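Local atomic coordinates of NANS (YJHS), A 9-O-acetyl N-acetylneuraminic acid esterase (PDB entry 3PT5), a protein that probably hydrolyses the 9-O-acetyl group of 9-O-acetyl-N-acetylneuraminate, an alternative sialic acid of mammalian mucosal sites on which the bacterium can grow. Residues P92-T95 against N96-T99; P286-L289 against S290-Y293. All coordinates share one frame; numbering follows the deposited sequence.

Both interactions are turns on the surface of an SGNH-hydrolase fold, carried by long loops that connect strands of the central mixed sheet to the helices that follow. Residues 92-99 (interaction 1) lie between strand 73-75 and helix 107-114, whereas residues 286-293 (interaction 2) lie between strand 265-268 and helix 315-335. Their centres are 15 Å apart and their nearest atoms about 7 Å apart, so the two do not touch directly. Tyr-294 and Tyr-298 bridge the gap: Leu-93 and Asp-287 each pack on both. The centres of interactions 1 and 2 lie 22 Å and 25 Å from the centre of the chain, on the same side of it.

Interaction 1 of 2, residues P92-T95 against N96-T99; sequences PLAT and NHQT
The imidazole of His-97 turns one edge to the methyl of Ala-94: CB of Ala-94 lies in the ring plane, 3.7 Å from CD2 of His-97. The first torsion places CG of His-97 anti to its own carbonyl carbon and beside the backbone N (chi1 -63°), so the ring folds back along the preceding chain. There NE2 of His-97 comes within 3.1 Å of the carbonyl O of Ala-94. The N-H...O angle is 123°, a weak bond, and the oxygen approaches the imidazole obliquely. The carbonyl O of Thr-95 lies over one face of the same ring, which also stacks with the ring of His-90.

Asn-96 organises the next bend. Its CG is anti to the backbone N, and OD1 of Asn-96 accepts the backbone N of Gln-98 at 3.0 Å. This Asx-turn bond has an N-H...O angle of 150°, though the donor stands above the side-chain carbonyl plane. The main chain closes over the same residues, with N of Thr-99 donating to O of Asn-96 at 3.2 Å. Just before the bend, the backbone N of Thr-95 is held by OE1 of Gln-100, while the methyl of Ala-94 also packs on Leu-39.

The geometry is consistent with a turn held at both oxygens of Asn-96, OD1 by N of Gln-98 and O by N of Thr-99. Because the histidine bond is bent, the ring's position probably depends as much on its methyl contact and stacking as on polar attraction.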
# COMPACT_ATOMS: atom_id res chain seq x y z
N PRO A 92 -16.32 7.87 -12.92
CA PRO A 92 -17.32 8.13 -14.00
C PRO A 92 -16.78 8.87 -15.23
O PRO A 92 -17.30 8.68 -16.34
CB PRO A 92 -18.39 8.98 -13.32
CG PRO A 92 -18.00 9.11 -11.87
CD PRO A 92 -16.77 8.31 -11.58
N LEU A 93 -15.79 9.73 -15.04
CA LEU A 93 -15.27 10.60 -16.12
C LEU A 93 -13.95 10.07 -16.69
O LEU A 93 -13.20 10.81 -17.32
CB LEU A 93 -15.12 12.04 -15.63
CG LEU A 93 -16.31 12.70 -14.91
CD1 LEU A 93 -15.91 14.12 -14.51
CD2 LEU A 93 -17.64 12.66 -15.74
N ALA A 94 -13.66 8.79 -16.45
CA ALA A 94 -12.52 8.15 -17.12
C ALA A 94 -12.89 7.85 -18.58
O ALA A 94 -13.89 7.15 -18.85
CB ALA A 94 -12.13 6.88 -16.41
N THR A 95 -12.06 8.37 -19.49
CA THR A 95 -12.18 8.17 -20.96
C THR A 95 -11.69 6.78 -21.36
O THR A 95 -12.44 5.97 -21.93
CB THR A 95 -11.29 9.16 -21.74
OG1 THR A 95 -11.47 10.49 -21.23
CG2 THR A 95 -11.60 9.12 -23.25
N ASN A 96 -10.42 6.53 -21.06
CA ASN A 96 -9.73 5.37 -21.53
C ASN A 96 -9.56 4.41 -20.37
O ASN A 96 -8.72 4.62 -19.50
CB ASN A 96 -8.38 5.79 -22.12
CG ASN A 96 -7.61 4.63 -22.76
OD1 ASN A 96 -7.95 3.46 -22.61
ND2 ASN A 96 -6.56 4.98 -23.49
N HIS A 97 -10.36 3.35 -20.37
CA HIS A 97 -10.31 2.34 -19.30
C HIS A 97 -9.14 1.36 -19.38
O HIS A 97 -9.01 0.44 -18.55
CB HIS A 97 -11.67 1.63 -19.18
CG HIS A 97 -12.79 2.54 -18.80
ND1 HIS A 97 -14.12 2.17 -18.90
CD2 HIS A 97 -12.80 3.80 -18.31
CE1 HIS A 97 -14.88 3.16 -18.48
NE2 HIS A 97 -14.11 4.16 -18.12
N GLN A 98 -8.28 1.55 -20.38
CA GLN A 98 -7.00 0.84 -20.50
C GLN A 98 -5.88 1.55 -19.77
O GLN A 98 -4.87 0.93 -19.44
CB GLN A 98 -6.55 0.78 -21.96
CG GLN A 98 -7.49 0.13 -22.91
CD GLN A 98 -7.47 -1.34 -22.74
OE1 GLN A 98 -8.14 -1.88 -21.86
NE2 GLN A 98 -6.69 -2.02 -23.57
N THR A 99 -6.06 2.84 -19.55
CA THR A 99 -5.03 3.65 -18.90
C THR A 99 -5.52 4.34 -17.63
O THR A 99 -4.72 4.57 -16.71
CB THR A 99 -4.51 4.74 -19.82
OG1 THR A 99 -5.59 5.61 -20.20
CG2 THR A 99 -3.84 4.14 -21.07

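Interaction 2 of 2, residues P286-L289 against S290-Y293; sequences PDDL and STGY
The backbone reverses at residues 289-292 and closes in a single antiparallel bridge, Asp-288 with Tyr-293, a hydrogen-bonded pair with CA atoms 5.0 Å apart. N of Asp-288 donates to O of Tyr-293 at 2.9 Å, and N of Tyr-293 returns a bond to O of Asp-288 at 3.1 Å. That oxygen also accepts N of Thr-291 at 3.2 Å, from the opposite face of its carbonyl plane, with N of Gly-292 adding a weak third bond.

With CG of Asp-288 anti to the backbone N (chi1 -176°), its carboxylate reaches forward over the turn. OD1 of Asp-288 takes the hydroxyl OG of Ser-290 at 2.8 Å, on the syn side and 28° out of the carboxylate plane. The side chain of Thr-291 crosses that of Asp-288 at about a right angle, and its OG1 comes within 3.1 Å of O of Asp-288. Farther back, the Tyr-293 ring sets its edge to O of Pro-286, with CE2 3.5 Å away; its OH bonds to OD1 of Asp-285, and the side chain of Tyr-293 touches Ser-315 and Arg-319 of helix 315-335.

Gly-292, with positive phi (85°), and Tyr-293 together face Asp-288: a G1 beta bulge closing the turn of residues 289-292, as in a short beta-hairpin loop.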
# COMPACT_ATOMS: atom_id res chain seq x y z
N PRO A 286 -10.64 18.73 -4.36
CA PRO A 286 -11.08 19.58 -5.48
C PRO A 286 -10.47 19.15 -6.82
O PRO A 286 -9.39 18.58 -6.86
CB PRO A 286 -10.56 20.96 -5.09
CG PRO A 286 -9.45 20.70 -4.13
CD PRO A 286 -9.82 19.47 -3.38
N ASP A 287 -11.19 19.46 -7.90
CA ASP A 287 -10.70 19.31 -9.26
C ASP A 287 -9.53 20.22 -9.56
O ASP A 287 -9.35 21.28 -8.92
CB ASP A 287 -11.79 19.71 -10.25
CG ASP A 287 -13.06 18.95 -10.07
OD1 ASP A 287 -13.05 17.81 -9.51
OD2 ASP A 287 -14.09 19.47 -10.52
N ASP A 288 -8.74 19.83 -10.56
CA ASP A 288 -7.81 20.75 -11.23
C ASP A 288 -8.06 20.65 -12.73
O ASP A 288 -7.56 19.74 -13.38
CB ASP A 288 -6.36 20.39 -10.91
CG ASP A 288 -5.35 21.40 -11.51
OD1 ASP A 288 -5.77 22.22 -12.36
OD2 ASP A 288 -4.17 21.39 -11.11
N LEU A 289 -8.88 21.58 -13.26
CA LEU A 289 -9.33 21.55 -14.66
C LEU A 289 -8.16 21.62 -15.62
O LEU A 289 -8.15 20.97 -16.68
CB LEU A 289 -10.29 22.71 -14.93
CG LEU A 289 -11.80 22.53 -14.87
CD1 LEU A 289 -12.25 21.34 -14.01
CD2 LEU A 289 -12.50 23.82 -14.50
N SER A 290 -7.13 22.38 -15.22
CA SER A 290 -5.99 22.61 -16.09
C SER A 290 -5.20 21.33 -16.43
O SER A 290 -4.53 21.25 -17.47
CB SER A 290 -5.08 23.70 -15.51
OG SER A 290 -4.25 23.17 -14.49
N THR A 291 -5.31 20.32 -15.56
CA THR A 291 -4.59 19.05 -15.73
C THR A 291 -5.54 17.89 -16.04
O THR A 291 -5.10 16.78 -16.33
CB THR A 291 -3.80 18.65 -14.46
OG1 THR A 291 -4.73 18.46 -13.37
CG2 THR A 291 -2.79 19.71 -14.06
N GLY A 292 -6.84 18.15 -15.99
CA GLY A 292 -7.82 17.13 -16.31
C GLY A 292 -8.14 16.26 -15.10
O GLY A 292 -8.76 15.19 -15.25
N TYR A 293 -7.76 16.74 -13.92
CA TYR A 293 -8.09 16.02 -12.67
C TYR A 293 -9.51 16.35 -12.20
O TYR A 293 -9.79 17.49 -11.84
CB TYR A 293 -7.10 16.34 -11.56
CG TYR A 293 -7.39 15.55 -10.30
CD1 TYR A 293 -7.28 14.17 -10.30
CD2 TYR A 293 -7.79 16.18 -9.15
CE1 TYR A 293 -7.55 13.44 -9.14
CE2 TYR A 293 -8.05 15.50 -7.99
CZ TYR A 293 -7.93 14.10 -7.99
OH TYR A 293 -8.23 13.40 -6.81